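Local coordinates for protein alpha-rhamnosidase (Dictyoglomus thermophilum, PDB 6I60) that probably hydrolyses terminal non-reducing alpha-L-rhamnose residues from alpha-L-rhamnosides, at residues R346-I351 with V457-V462; Y366-N371 with E451-K456; T373-I378 with E426-F431. One frame throughout, in Å; residues are numbered along the deposited sequence.

Contact 1: residues R346-I351 with V457-V462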
loop_
_atom_site.group_PDB
_atom_site.type_symbol
_atom_site.label_atom_id
_atom_site.label_comp_id
_atom_site.label_asym_id
_atom_site.label_seq_id
_atom_site.Cartn_x
_atom_site.Cartn_y
_atom_site.Cartn_z
ATOM N N ARG A 346 6.862 -7.260 7.130
ATOM C CA ARG A 346 8.187 -7.600 7.628
ATOM C C ARG A 346 8.576 -6.643 8.746
ATOM O O ARG A 346 7.935 -5.612 8.968
ATOM C CB ARG A 346 9.239 -7.543 6.513
ATOM C CG ARG A 346 9.189 -8.691 5.529
ATOM C CD ARG A 346 10.487 -8.781 4.744
ATOM N NE ARG A 346 10.253 -8.809 3.304
ATOM C CZ ARG A 346 10.269 -9.916 2.569
ATOM N NH1 ARG A 346 10.510 -11.090 3.138
ATOM N NH2 ARG A 346 10.044 -9.849 1.263
ATOM N N ILE A 347 9.644 -6.999 9.456
ATOM C CA ILE A 347 10.332 -6.063 10.340
ATOM C C ILE A 347 11.264 -5.245 9.451
ATOM O O ILE A 347 12.348 -5.701 9.088
ATOM C CB ILE A 347 11.095 -6.776 11.459
ATOM C CG1 ILE A 347 10.130 -7.568 12.344
ATOM C CG2 ILE A 347 11.887 -5.774 12.293
ATOM C CD1 ILE A 347 10.807 -8.261 13.508
ATOM N N THR A 348 10.834 -4.038 9.080
ATOM C CA THR A 348 11.566 -3.251 8.096
ATOM C C THR A 348 12.736 -2.477 8.693
ATOM O O THR A 348 13.661 -2.122 7.954
ATOM C CB THR A 348 10.617 -2.277 7.393
ATOM O OG1 THR A 348 10.229 -1.239 8.302
ATOM C CG2 THR A 348 9.374 -3.007 6.905
ATOM N N LYS A 349 12.724 -2.209 9.998
ATOM C CA LYS A 349 13.791 -1.430 10.613
ATOM C C LYS A 349 13.796 -1.680 12.114
ATOM O O LYS A 349 12.795 -2.106 12.696
ATOM C CB LYS A 349 13.636 0.069 10.319
ATOM C CG LYS A 349 14.736 0.647 9.446
ATOM C CD LYS A 349 14.515 2.125 9.169
ATOM C CE LYS A 349 15.163 2.542 7.854
ATOM N NZ LYS A 349 15.723 3.921 7.915
ATOM N N THR A 350 14.945 -1.407 12.730
ATOM C CA THR A 350 15.115 -1.466 14.177
ATOM C C THR A 350 15.583 -0.099 14.657
ATOM O O THR A 350 16.670 0.355 14.281
ATOM C CB THR A 350 16.119 -2.551 14.581
ATOM O OG1 THR A 350 15.924 -3.716 13.771
ATOM C CG2 THR A 350 15.940 -2.927 16.044
ATOM N N ILE A 351 14.767 0.556 15.480
ATOM C CA ILE A 351 15.075 1.884 15.995
ATOM C C ILE A 351 15.362 1.788 17.485
ATOM O O ILE A 351 14.888 0.880 18.178
ATOM C CB ILE A 351 13.933 2.887 15.727
ATOM C CG1 ILE A 351 12.683 2.499 16.517
ATOM C CG2 ILE A 351 13.628 2.961 14.239
ATOM C CD1 ILE A 351 11.436 3.229 16.076
ATOM N N VAL A 457 9.961 -1.740 13.652
ATOM C CA VAL A 457 9.021 -1.163 12.695
ATOM C C VAL A 457 8.451 -2.292 11.846
ATOM O O VAL A 457 9.196 -3.019 11.180
ATOM C CB VAL A 457 9.701 -0.098 11.822
ATOM C CG1 VAL A 457 8.694 0.546 10.890
ATOM C CG2 VAL A 457 10.364 0.953 12.696
ATOM N N VAL A 458 7.130 -2.445 11.871
ATOM C CA VAL A 458 6.462 -3.584 11.255
ATOM C C VAL A 458 5.338 -3.068 10.368
ATOM O O VAL A 458 4.427 -2.386 10.852
ATOM C CB VAL A 458 5.912 -4.560 12.308
ATOM C CG1 VAL A 458 4.989 -5.578 11.659
ATOM C CG2 VAL A 458 7.053 -5.251 13.042
ATOM N N HIS A 459 5.402 -3.396 9.080
ATOM C CA HIS A 459 4.364 -3.054 8.110
ATOM C C HIS A 459 4.677 -3.788 6.810
ATOM O O HIS A 459 5.666 -4.520 6.710
ATOM C CB HIS A 459 4.268 -1.544 7.887
ATOM C CG HIS A 459 5.560 -0.908 7.480
ATOM N ND1 HIS A 459 6.385 -0.262 8.375
ATOM C CD2 HIS A 459 6.169 -0.818 6.274
ATOM C CE1 HIS A 459 7.447 0.199 7.737
ATOM N NE2 HIS A 459 7.340 -0.125 6.461
ATOM N N THR A 460 3.817 -3.584 5.811
ATOM C CA THR A 460 4.019 -4.158 4.485
ATOM C C THR A 460 5.320 -3.644 3.881
ATOM O O THR A 460 5.447 -2.451 3.586
ATOM C CB THR A 460 2.836 -3.830 3.568
ATOM O OG1 THR A 460 1.660 -4.493 4.047
ATOM C CG2 THR A 460 3.118 -4.285 2.144
ATOM N N ALA A 461 6.292 -4.536 3.695
ATOM C CA ALA A 461 7.616 -4.140 3.236
ATOM C C ALA A 461 7.601 -3.715 1.773
ATOM O O ALA A 461 8.065 -4.455 0.901
ATOM C CB ALA A 461 8.613 -5.281 3.444
ATOM N N VAL A 462 7.079 -2.524 1.496
ATOM C CA VAL A 462 7.081 -1.984 0.141
ATOM C C VAL A 462 8.434 -1.350 -0.149
ATOM O O VAL A 462 9.112 -0.836 0.747
ATOM C CB VAL A 462 5.935 -0.970 -0.047
ATOM C CG1 VAL A 462 4.588 -1.668 0.000
ATOM C CG2 VAL A 462 6.011 0.116 1.010
#
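Two torsions bring T348 and H459 together. T348 holds OG1 between its backbone N and carbonyl carbon (chi1 71°), and this swings CG2 over the imidazole of H459. H459 has CG in the same kind of place on its own residue (chi1 55°), and this sets its ring with one face against the threonine methyl. The result is a CH-pi contact. T348 CG2 lies 3.9 Å from the centroid of the H459 ring, 23° off the ring normal and shifted toward the rim.

The backbone forms an antiparallel pair with a beta bulge. T348 and K349 together face the single residue V457. T348 N bonds V457 O at 2.9 Å. V457 N returns a bond to K349 O at 3.0 Å. Beyond the bulge, I347 and V458 are a non-hydrogen-bonded pair, and R346 and H459 a hydrogen-bonded one. R346 N reaches H459 O at 3.0 Å, while the return bond from H459 N to R346 O is weak at 3.4 Å.

This joins strand 345-351 to strand 453-458. The former is the edge strand of a four-stranded antiparallel sheet whose other strands lie in the concanavalin-like region. The two sheet faces are packed differently. On one, I347 CG1 meets V458 CG2 at 3.9 Å, and W375 touches both residues. On the other, I351 CG2 touches V457 CG2 at 4.1 Å, and Y372 lies against both.

At H459 the chain turns a corner. A461, the centre of an inverse gamma turn, points its methyl back at the strand. The arginine chain of R346 runs past that methyl from CB to NE. It begins with R346 CB 3.9 Å from A461 CB, and the methyl also lies at the edge of the guanidinium, near its plane.

Contact 2: residues Y366-N371 with E451-K456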
loop_
_atom_site.group_PDB
_atom_site.type_symbol
_atom_site.label_atom_id
_atom_site.label_comp_id
_atom_site.label_asym_id
_atom_site.label_seq_id
_atom_site.Cartn_x
_atom_site.Cartn_y
_atom_site.Cartn_z
ATOM N N TYR A 366 9.636 5.322 27.694
ATOM C CA TYR A 366 10.556 5.535 26.589
ATOM C C TYR A 366 9.892 6.373 25.506
ATOM O O TYR A 366 8.684 6.278 25.277
ATOM C CB TYR A 366 11.018 4.204 25.992
ATOM C CG TYR A 366 12.032 3.472 26.836
ATOM C CD1 TYR A 366 11.635 2.705 27.924
ATOM C CD2 TYR A 366 13.387 3.546 26.547
ATOM C CE1 TYR A 366 12.561 2.033 28.698
ATOM C CE2 TYR A 366 14.318 2.879 27.314
ATOM C CZ TYR A 366 13.900 2.122 28.388
ATOM O OH TYR A 366 14.824 1.455 29.156
ATOM N N ASP A 367 10.694 7.197 24.840
ATOM C CA ASP A 367 10.243 7.997 23.707
ATOM C C ASP A 367 11.111 7.653 22.507
ATOM O O ASP A 367 12.341 7.756 22.575
ATOM C CB ASP A 367 10.314 9.493 24.020
ATOM C CG ASP A 367 9.852 10.354 22.857
ATOM O OD1 ASP A 367 9.255 9.803 21.908
ATOM O OD2 ASP A 367 10.083 11.581 22.894
ATOM N N PHE A 368 10.475 7.240 21.416
ATOM C CA PHE A 368 11.195 6.886 20.201
ATOM C C PHE A 368 11.347 8.054 19.238
ATOM O O PHE A 368 12.025 7.907 18.216
ATOM C CB PHE A 368 10.493 5.725 19.493
ATOM C CG PHE A 368 10.824 4.379 20.067
ATOM C CD1 PHE A 368 12.034 3.772 19.786
ATOM C CD2 PHE A 368 9.925 3.723 20.892
ATOM C CE1 PHE A 368 12.343 2.532 20.311
ATOM C CE2 PHE A 368 10.228 2.483 21.421
ATOM C CZ PHE A 368 11.439 1.887 21.130
ATOM N N GLY A 369 10.738 9.202 19.535
ATOM C CA GLY A 369 10.831 10.367 18.680
ATOM C C GLY A 369 10.024 10.305 17.403
ATOM O O GLY A 369 10.110 11.235 16.593
ATOM N N GLN A 370 9.239 9.251 17.196
ATOM C CA GLN A 370 8.475 9.099 15.968
ATOM C C GLN A 370 7.317 8.150 16.230
ATOM O O GLN A 370 7.490 7.117 16.882
ATOM C CB GLN A 370 9.358 8.574 14.828
ATOM C CG GLN A 370 8.593 8.095 13.602
ATOM C CD GLN A 370 8.097 9.239 12.747
ATOM O OE1 GLN A 370 8.838 10.178 12.454
ATOM N NE2 GLN A 370 6.832 9.173 12.343
ATOM N N ASN A 371 6.139 8.516 15.730
ATOM C CA ASN A 371 4.963 7.656 15.799
ATOM C C ASN A 371 5.057 6.615 14.689
ATOM O O ASN A 371 4.886 6.937 13.507
ATOM C CB ASN A 371 3.693 8.492 15.672
ATOM C CG ASN A 371 2.449 7.736 16.090
ATOM O OD1 ASN A 371 2.449 6.509 16.177
ATOM N ND2 ASN A 371 1.374 8.470 16.343
ATOM N N GLU A 451 19.401 0.748 25.750
ATOM C CA GLU A 451 19.795 -0.434 24.992
ATOM C C GLU A 451 18.866 -1.616 25.232
ATOM O O GLU A 451 18.694 -2.453 24.337
ATOM C CB GLU A 451 21.232 -0.832 25.343
ATOM C CG GLU A 451 21.790 -1.986 24.516
ATOM C CD GLU A 451 21.775 -3.318 25.260
ATOM O OE1 GLU A 451 21.166 -3.394 26.350
ATOM O OE2 GLU A 451 22.372 -4.291 24.750
ATOM N N ASP A 452 18.255 -1.698 26.415
ATOM C CA ASP A 452 17.356 -2.798 26.751
ATOM C C ASP A 452 16.021 -2.721 26.024
ATOM O O ASP A 452 15.212 -3.644 26.165
ATOM C CB ASP A 452 17.119 -2.833 28.261
ATOM C CG ASP A 452 18.408 -2.940 29.049
ATOM O OD1 ASP A 452 19.382 -3.523 28.526
ATOM O OD2 ASP A 452 18.450 -2.439 30.193
ATOM N N ILE A 453 15.768 -1.659 25.265
ATOM C CA ILE A 453 14.540 -1.498 24.496
ATOM C C ILE A 453 14.921 -1.328 23.032
ATOM O O ILE A 453 15.793 -0.516 22.705
ATOM C CB ILE A 453 13.711 -0.297 24.994
ATOM C CG1 ILE A 453 13.019 -0.638 26.312
ATOM C CG2 ILE A 453 12.685 0.119 23.957
ATOM C CD1 ILE A 453 12.393 -2.009 26.325
ATOM N N GLU A 454 14.278 -2.101 22.158
ATOM C CA GLU A 454 14.541 -2.053 20.723
ATOM C C GLU A 454 13.207 -2.021 19.991
ATOM O O GLU A 454 12.458 -3.003 20.018
ATOM C CB GLU A 454 15.381 -3.250 20.275
ATOM C CG GLU A 454 16.856 -2.941 20.098
ATOM C CD GLU A 454 17.678 -4.184 19.818
ATOM O OE1 GLU A 454 17.300 -4.956 18.910
ATOM O OE2 GLU A 454 18.699 -4.393 20.508
ATOM N N GLY A 455 12.913 -0.900 19.338
ATOM C CA GLY A 455 11.677 -0.786 18.584
ATOM C C GLY A 455 11.777 -1.496 17.244
ATOM O O GLY A 455 12.781 -1.399 16.537
ATOM N N LYS A 456 10.717 -2.218 16.899
ATOM C CA LYS A 456 10.635 -2.957 15.643
ATOM C C LYS A 456 9.552 -2.321 14.777
ATOM O O LYS A 456 8.370 -2.349 15.132
ATOM C CB LYS A 456 10.345 -4.435 15.898
ATOM C CG LYS A 456 11.447 -5.162 16.662
ATOM C CD LYS A 456 12.771 -5.126 15.907
ATOM C CE LYS A 456 13.831 -5.970 16.598
ATOM N NZ LYS A 456 13.838 -7.370 16.087
#
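Y366 lays one face of its ring over the side chain of I453. The two belong to opposed sheets of a beta sandwich, consistent with the concanavalin-like family of this region. Strand 366-368 crosses strand 453-456 with axes 9.5 Å apart and an angle of 39°. No hydrogen bond links the segments; side chains of one meet side chains and backbone of the other.

I453 is the shared wedge. CG1 is anti to the carbonyl carbon (chi1 -75°), which sends it to the tyrosine, while CG2, anti to the backbone N, goes to the phenylalanine. I453 CG1 makes a CH-pi contact 3.7 Å from the centroid of the Y366 ring, shifted from the centre toward the rim. The atoms of the ring nearest to it are Y366 CZ and CE1, each 3.6 Å from I453 CG1. Beyond the ring, the Y366 hydroxyl is hydrogen-bonded to T449 O.

I441 packs on Y366 and I453, I376 on F368 and I453, and I351 on F368. E454 points away from this core and forms a salt bridge with K377.

F368 comes in at about a right angle to I453. F368 CZ touches I453 CG2 at 3.6 Å. The same end of the ring reaches the backbone further along, at G455. The ring is oblique to both partners. G455 has no side chain, and one there would head for the phenylalanine, which is consistent with the ring lying close to the strand here. F368 CE1 is 3.6 Å from G455 N and 3.8 Å from G455 CA.

Contact 3: residues T373-I378 with E426-F431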
loop_
_atom_site.group_PDB
_atom_site.type_symbol
_atom_site.label_atom_id
_atom_site.label_comp_id
_atom_site.label_asym_id
_atom_site.label_seq_id
_atom_site.Cartn_x
_atom_site.Cartn_y
_atom_site.Cartn_z
ATOM N N THR A 373 4.789 1.978 13.772
ATOM C CA THR A 373 3.958 0.802 13.977
ATOM C C THR A 373 4.827 -0.430 14.171
ATOM O O THR A 373 5.935 -0.525 13.635
ATOM C CB THR A 373 3.008 0.566 12.800
ATOM O OG1 THR A 373 3.734 0.654 11.569
ATOM C CG2 THR A 373 1.914 1.601 12.805
ATOM N N GLY A 374 4.298 -1.382 14.935
ATOM C CA GLY A 374 5.010 -2.607 15.225
ATOM C C GLY A 374 5.014 -2.946 16.700
ATOM O O GLY A 374 3.995 -2.804 17.383
ATOM N N TRP A 375 6.159 -3.397 17.200
ATOM C CA TRP A 375 6.297 -3.768 18.599
ATOM C C TRP A 375 7.707 -3.408 19.047
ATOM O O TRP A 375 8.469 -2.770 18.315
ATOM C CB TRP A 375 5.985 -5.256 18.797
ATOM C CG TRP A 375 6.776 -6.164 17.902
ATOM C CD1 TRP A 375 8.091 -6.506 18.035
ATOM C CD2 TRP A 375 6.300 -6.851 16.739
ATOM N NE1 TRP A 375 8.463 -7.361 17.026
ATOM C CE2 TRP A 375 7.381 -7.589 16.217
ATOM C CE3 TRP A 375 5.065 -6.914 16.088
ATOM C CZ2 TRP A 375 7.265 -8.378 15.076
ATOM C CZ3 TRP A 375 4.951 -7.699 14.954
ATOM C CH2 TRP A 375 6.044 -8.421 14.460
ATOM N N ILE A 376 8.059 -3.821 20.263
ATOM C CA ILE A 376 9.387 -3.582 20.807
ATOM C C ILE A 376 9.981 -4.910 21.252
ATOM O O ILE A 376 9.277 -5.904 21.443
ATOM C CB ILE A 376 9.372 -2.576 21.979
ATOM C CG1 ILE A 376 8.676 -3.180 23.197
ATOM C CG2 ILE A 376 8.699 -1.274 21.570
ATOM C CD1 ILE A 376 9.321 -2.791 24.501
ATOM N N LYS A 377 11.302 -4.918 21.398
ATOM C CA LYS A 377 12.032 -6.049 21.950
ATOM C C LYS A 377 12.700 -5.606 23.241
ATOM O O LYS A 377 13.396 -4.585 23.264
ATOM C CB LYS A 377 13.077 -6.575 20.963
ATOM C CG LYS A 377 14.024 -7.599 21.564
ATOM C CD LYS A 377 14.892 -8.243 20.500
ATOM C CE LYS A 377 16.356 -8.207 20.895
ATOM N NZ LYS A 377 17.043 -7.004 20.361
ATOM N N ILE A 378 12.480 -6.362 24.312
ATOM C CA ILE A 378 13.016 -6.027 25.624
ATOM C C ILE A 378 14.110 -7.023 25.981
ATOM O O ILE A 378 14.061 -8.199 25.604
ATOM C CB ILE A 378 11.908 -5.996 26.703
ATOM C CG1 ILE A 378 12.401 -5.286 27.965
ATOM C CG2 ILE A 378 11.411 -7.404 27.026
ATOM C CD1 ILE A 378 11.350 -5.175 29.048
ATOM N N GLU A 426 15.163 -12.347 26.144
ATOM C CA GLU A 426 14.642 -11.380 25.190
ATOM C C GLU A 426 13.227 -11.777 24.796
ATOM O O GLU A 426 12.890 -12.963 24.754
ATOM C CB GLU A 426 15.522 -11.287 23.935
ATOM C CG GLU A 426 16.944 -10.825 24.200
ATOM C CD GLU A 426 17.767 -10.745 22.932
ATOM O OE1 GLU A 426 18.996 -10.538 23.025
ATOM O OE2 GLU A 426 17.183 -10.892 21.838
ATOM N N TYR A 427 12.399 -10.776 24.508
ATOM C CA TYR A 427 11.019 -11.041 24.127
ATOM C C TYR A 427 10.540 -10.004 23.122
ATOM O O TYR A 427 10.760 -8.804 23.310
ATOM C CB TYR A 427 10.093 -11.040 25.349
ATOM C CG TYR A 427 8.636 -10.877 24.980
ATOM C CD1 TYR A 427 7.958 -11.877 24.298
ATOM C CD2 TYR A 427 7.943 -9.717 25.300
ATOM C CE1 TYR A 427 6.631 -11.731 23.950
ATOM C CE2 TYR A 427 6.615 -9.564 24.957
ATOM C CZ TYR A 427 5.963 -10.575 24.282
ATOM O OH TYR A 427 4.639 -10.431 23.937
ATOM N N GLU A 428 9.889 -10.480 22.060
ATOM C CA GLU A 428 9.131 -9.658 21.132
ATOM C C GLU A 428 7.781 -10.315 20.880
ATOM O O GLU A 428 7.701 -11.545 20.761
ATOM C CB GLU A 428 9.859 -9.465 19.790
ATOM C CG GLU A 428 11.374 -9.570 19.839
ATOM C CD GLU A 428 12.006 -9.446 18.462
ATOM O OE1 GLU A 428 13.026 -10.123 18.208
ATOM O OE2 GLU A 428 11.480 -8.675 17.629
ATOM N N PRO A 429 6.708 -9.535 20.804
ATOM C CA PRO A 429 5.409 -10.111 20.444
ATOM C C PRO A 429 5.401 -10.584 18.999
ATOM O O PRO A 429 6.074 -10.021 18.130
ATOM C CB PRO A 429 4.429 -8.950 20.658
ATOM C CG PRO A 429 5.169 -7.956 21.500
ATOM C CD PRO A 429 6.608 -8.106 21.136
ATOM N N ARG A 430 4.622 -11.637 18.748
ATOM C CA ARG A 430 4.559 -12.260 17.434
ATOM C C ARG A 430 3.172 -12.271 16.811
ATOM O O ARG A 430 3.065 -12.491 15.600
ATOM C CB ARG A 430 5.067 -13.709 17.508
ATOM C CG ARG A 430 4.504 -14.473 18.688
ATOM C CD ARG A 430 4.681 -15.977 18.538
ATOM N NE ARG A 430 6.081 -16.398 18.591
ATOM C CZ ARG A 430 6.872 -16.281 19.655
ATOM N NH1 ARG A 430 6.422 -15.746 20.782
ATOM N NH2 ARG A 430 8.127 -16.704 19.589
ATOM N N PHE A 431 2.115 -12.043 17.590
ATOM C CA PHE A 431 0.745 -12.135 17.101
ATOM C C PHE A 431 -0.034 -10.845 17.345
ATOM O O PHE A 431 -1.245 -10.879 17.571
ATOM C CB PHE A 431 0.026 -13.323 17.739
ATOM C CG PHE A 431 0.572 -14.659 17.321
ATOM C CD1 PHE A 431 0.866 -14.917 15.992
ATOM C CD2 PHE A 431 0.792 -15.657 18.257
ATOM C CE1 PHE A 431 1.369 -16.147 15.603
ATOM C CE2 PHE A 431 1.293 -16.890 17.875
ATOM C CZ PHE A 431 1.583 -17.134 16.546
#
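The indole of W375 meets two neighbours, one over a face and one at its edge. P429 O stands over the centre of one face, 3.3 Å above the ring plane. E428 comes to the edge instead: W375 NE1 gives E428 OE2 a weak hydrogen bond, 3.3 Å long, in the plane of the ring. Ring and carboxylate planes are 57° apart. W375 has CG between its backbone N and carbonyl carbon (chi1 53°), which turns the indole toward segment 426-431. There W375 CB meets P429 CD at 3.7 Å, the two side chains sliding past each other in opposite directions. A phenylalanine in place of W375 would probably leave E428 OE2 without this donor and P429 O with less of a ring beneath it.

K377 crosses E428 obliquely, K377 CB lying 3.6 Å from E428 CG. Its chain then bends, and its ammonium forms a salt bridge with E454. E426 approaches the same lysine, but K377 NZ and E426 OE2 stay 4.2 Å apart, beyond a salt bridge.

Next along, I378 and Y427 form an antiparallel hydrogen-bonded pair. I378 N donates to Y427 O at 3.2 Å, and Y427 N to I378 O at 3.3 Å. This binds edge strand 425-427 to strand 375-380 of the concanavalin-like region. The Y427 hydroxyl is hydrogen-bonded to E303 OE2.

E428 OE2 also has a salt bridge to K456. With the ammonium of K456 and a weak indole N-H bond on one oxygen, the carboxylate of E428 is likely to stay ionised.

The three contacts share one four-stranded antiparallel sheet, ordered 345-351, 453-458, 375-380, 425-427. Contact 1 makes the first junction and contact 3 the last. Contact 2 packs the opposing strand 363-368 onto the sheet. The centres of contact 1 and contact 2 lie about 14 Å apart. The centres of contact 2 and contact 3 lie about 11 Å apart. Backbone bonds probably join all three: I351 O to G455 N at 2.9 Å, V458 N to T373 O at 2.9 Å, K456 N to W375 O at 2.7 Å. A salt bridge from E454 OE1 to K377 NZ also ties contact 2 to contact 3. The 2-(2-ethoxyethoxy)ethanol pocket seen at Y656, E659 and L660 takes none of its residues from these segments.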